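Local coordinates for protein putative oxidoreductase (Salmonella enterica subsp. enterica serovar Typhimurium, PDB 3NX4) that binds NADP in a Rossmann-type domain and probably acts as an NADPH-dependent acryloyl-CoA reductase of the medium-chain dehydrogenase/reductase family, at residues Leu187-Ala192 and Tyr291-Thr296. Residues are numbered along the deposited sequence; the frame is centred on the assembly and turned at random.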
ATOM      1  N   LEU A 187      -8.304   0.194  27.288  1.00 24.90           N
ATOM      2  CA  LEU A 187      -8.059  -0.576  26.059  1.00 23.22           C
ATOM      3  C   LEU A 187      -8.440  -2.043  26.239  1.00 26.04           C
ATOM      4  O   LEU A 187      -9.029  -2.657  25.341  1.00 27.78           O
ATOM      5  CB  LEU A 187      -6.593  -0.461  25.615  1.00 21.94           C
ATOM      6  CG  LEU A 187      -6.157   0.921  25.126  1.00 28.61           C
ATOM      7  CD1 LEU A 187      -4.650   0.980  24.943  1.00 32.39           C
ATOM      8  CD2 LEU A 187      -6.890   1.304  23.833  1.00 27.97           C
ATOM      9  N   LYS A 188      -8.113  -2.604  27.402  1.00 24.16           N
ATOM     10  CA  LYS A 188      -8.529  -3.966  27.718  1.00 28.21           C
ATOM     11  C   LYS A 188     -10.053  -4.094  27.680  1.00 32.36           C
ATOM     12  O   LYS A 188     -10.588  -5.081  27.166  1.00 31.46           O
ATOM     13  CB  LYS A 188      -7.979  -4.414  29.082  1.00 29.71           C
ATOM     14  CG  LYS A 188      -6.460  -4.652  29.075  1.00 45.07           C
ATOM     15  CD  LYS A 188      -5.933  -4.965  30.486  1.00 59.29           C
ATOM     16  CE  LYS A 188      -4.397  -4.939  30.566  1.00 72.07           C
ATOM     17  NZ  LYS A 188      -3.738  -6.043  29.804  1.00 79.75           N
ATOM     18  N   SER A 189     -10.753  -3.089  28.196  1.00 31.01           N
ATOM     19  CA  SER A 189     -12.213  -3.161  28.247  1.00 32.17           C
ATOM     20  C   SER A 189     -12.840  -3.072  26.844  1.00 32.74           C
ATOM     21  O   SER A 189     -13.929  -3.598  26.611  1.00 31.28           O
ATOM     22  CB  SER A 189     -12.797  -2.085  29.169  1.00 38.92           C
ATOM     23  OG  SER A 189     -12.764  -0.811  28.549  1.00 47.28           O
ATOM     24  N   LEU A 190     -12.153  -2.403  25.921  1.00 28.49           N
ATOM     25  CA  LEU A 190     -12.601  -2.326  24.527  1.00 28.80           C
ATOM     26  C   LEU A 190     -12.400  -3.644  23.777  1.00 27.78           C
ATOM     27  O   LEU A 190     -13.020  -3.879  22.728  1.00 27.04           O
ATOM     28  CB  LEU A 190     -11.875  -1.208  23.789  1.00 25.74           C
ATOM     29  CG  LEU A 190     -12.241   0.235  24.122  1.00 30.60           C
ATOM     30  CD1 LEU A 190     -11.298   1.177  23.391  1.00 31.94           C
ATOM     31  CD2 LEU A 190     -13.676   0.515  23.731  1.00 33.45           C
ATOM     32  N   GLY A 191     -11.526  -4.492  24.313  1.00 28.66           N
ATOM     33  CA  GLY A 191     -11.281  -5.810  23.748  1.00 31.04           C
ATOM     34  C   GLY A 191      -9.847  -6.087  23.316  1.00 32.20           C
ATOM     35  O   GLY A 191      -9.571  -7.136  22.728  1.00 34.12           O
ATOM     36  N   ALA A 192      -8.927  -5.166  23.591  1.00 27.89           N
ATOM     37  CA  ALA A 192      -7.523  -5.393  23.227  1.00 29.38           C
ATOM     38  C   ALA A 192      -6.979  -6.607  23.975  1.00 31.64           C
ATOM     39  O   ALA A 192      -7.166  -6.727  25.179  1.00 29.94           O
ATOM     40  CB  ALA A 192      -6.679  -4.173  23.503  1.00 28.50           C
ATOM     41  N   TYR A 291     -20.580   2.379  22.839  1.00 31.09           N
ATOM     42  CA  TYR A 291     -21.072   3.753  22.899  1.00 32.38           C
ATOM     43  C   TYR A 291     -20.974   4.312  24.328  1.00 41.23           C
ATOM     44  O   TYR A 291     -20.593   5.465  24.538  1.00 38.10           O
ATOM     45  CB  TYR A 291     -22.511   3.818  22.375  1.00 32.75           C
ATOM     46  CG  TYR A 291     -22.661   3.286  20.959  1.00 35.22           C
ATOM     47  CD1 TYR A 291     -22.312   4.064  19.866  1.00 32.02           C
ATOM     48  CD2 TYR A 291     -23.146   2.002  20.721  1.00 36.33           C
ATOM     49  CE1 TYR A 291     -22.441   3.578  18.570  1.00 33.97           C
ATOM     50  CE2 TYR A 291     -23.288   1.509  19.430  1.00 33.19           C
ATOM     51  CZ  TYR A 291     -22.928   2.299  18.354  1.00 35.55           C
ATOM     52  OH  TYR A 291     -23.067   1.818  17.055  1.00 33.97           O
ATOM     53  N   ALA A 292     -21.304   3.482  25.307  1.00 41.22           N
ATOM     54  CA  ALA A 292     -21.140   3.855  26.710  1.00 42.36           C
ATOM     55  C   ALA A 292     -19.665   4.004  27.140  1.00 42.55           C
ATOM     56  O   ALA A 292     -19.306   4.963  27.820  1.00 42.53           O
ATOM     57  CB  ALA A 292     -21.861   2.851  27.600  1.00 43.76           C
ATOM     58  N   GLN A 293     -18.809   3.066  26.745  1.00 32.26           N
ATOM     59  CA  GLN A 293     -17.404   3.092  27.176  1.00 35.48           C
ATOM     60  C   GLN A 293     -16.578   4.231  26.570  1.00 34.25           C
ATOM     61  O   GLN A 293     -15.707   4.793  27.229  1.00 33.67           O
ATOM     62  CB  GLN A 293     -16.706   1.767  26.831  1.00 42.26           C
ATOM     63  CG  GLN A 293     -17.203   0.565  27.611  1.00 56.99           C
ATOM     64  CD  GLN A 293     -16.539  -0.727  27.158  1.00 63.94           C
ATOM     65  OE1 GLN A 293     -15.913  -0.778  26.103  1.00 65.18           O
ATOM     66  NE2 GLN A 293     -16.680  -1.778  27.953  1.00 67.24           N
ATOM     67  N   ALA A 294     -16.825   4.539  25.303  1.00 34.67           N
ATOM     68  CA  ALA A 294     -15.938   5.415  24.541  1.00 34.65           C
ATOM     69  C   ALA A 294     -16.298   6.894  24.625  1.00 35.76           C
ATOM     70  O   ALA A 294     -15.448   7.763  24.444  1.00 37.35           O
ATOM     71  CB  ALA A 294     -15.918   4.982  23.085  1.00 35.87           C
ATOM     72  N   ALA A 295     -17.564   7.184  24.874  1.00 34.64           N
ATOM     73  CA  ALA A 295     -18.043   8.549  24.734  1.00 36.43           C
ATOM     74  C   ALA A 295     -17.861   9.417  25.981  1.00 37.62           C
ATOM     75  O   ALA A 295     -18.089   8.975  27.105  1.00 39.89           O
ATOM     76  CB  ALA A 295     -19.502   8.547  24.313  1.00 37.51           C
ATOM     77  N   THR A 296     -17.452  10.659  25.761  1.00 34.44           N
ATOM     78  CA  THR A 296     -17.585  11.697  26.768  1.00 38.21           C
ATOM     79  C   THR A 296     -18.431  12.813  26.174  1.00 37.73           C
ATOM     80  O   THR A 296     -18.070  13.391  25.144  1.00 36.85           O
ATOM     81  CB  THR A 296     -16.225  12.257  27.196  1.00 37.88           C
ATOM     82  OG1 THR A 296     -15.432  11.199  27.727  1.00 37.64           O
ATOM     83  CG2 THR A 296     -16.402  13.327  28.263  1.00 43.07           C
TER
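Gln-293 is the arm that reaches over to Ser-189 and Leu-190. Gln-293 CB leaves the last turn of helix 288-294 pointing at the other helix, 4.5 Å from Leu-190 CD2. With CG beside the backbone N (chi1 -68°) and the rest of the chain straight, the amide is carried across to the end of helix 184-190. There Gln-293 CD lies 4.0 Å from Ser-189 OG, with the hydroxyl standing over the face of the amide. Gln-293 OE1 touches the methyl CD2 of Leu-190 at 3.5 Å. Gln-293 OE1 is also 3.5 Å from Ser-189 O; as both are acceptors, the approach is not a hydrogen bond. Gln-293 NE2 lies 3.6 Å from Ser-189 O, again without a bond. Helix 184-190 belongs to the Rossmann domain, crossing from strand 174-178 to its parallel neighbour 194-197, and ends in a Schellman motif at Gly-191. Helix 288-294 instead leads into strand 295-299, in the mixed sheet that includes strands of the GroES-like domain. The Leu-190 and Gln-293 side chains run alongside each other with opposite headings; the leucine is buried, also packing on Ser-161 and Val-164 of helix 158-169. Ser-189 OG is held between its backbone N and carbonyl carbon (chi1 76°), which lets it turn back and hydrogen-bond to the carbonyl oxygen of Tyr-186 in its own helix.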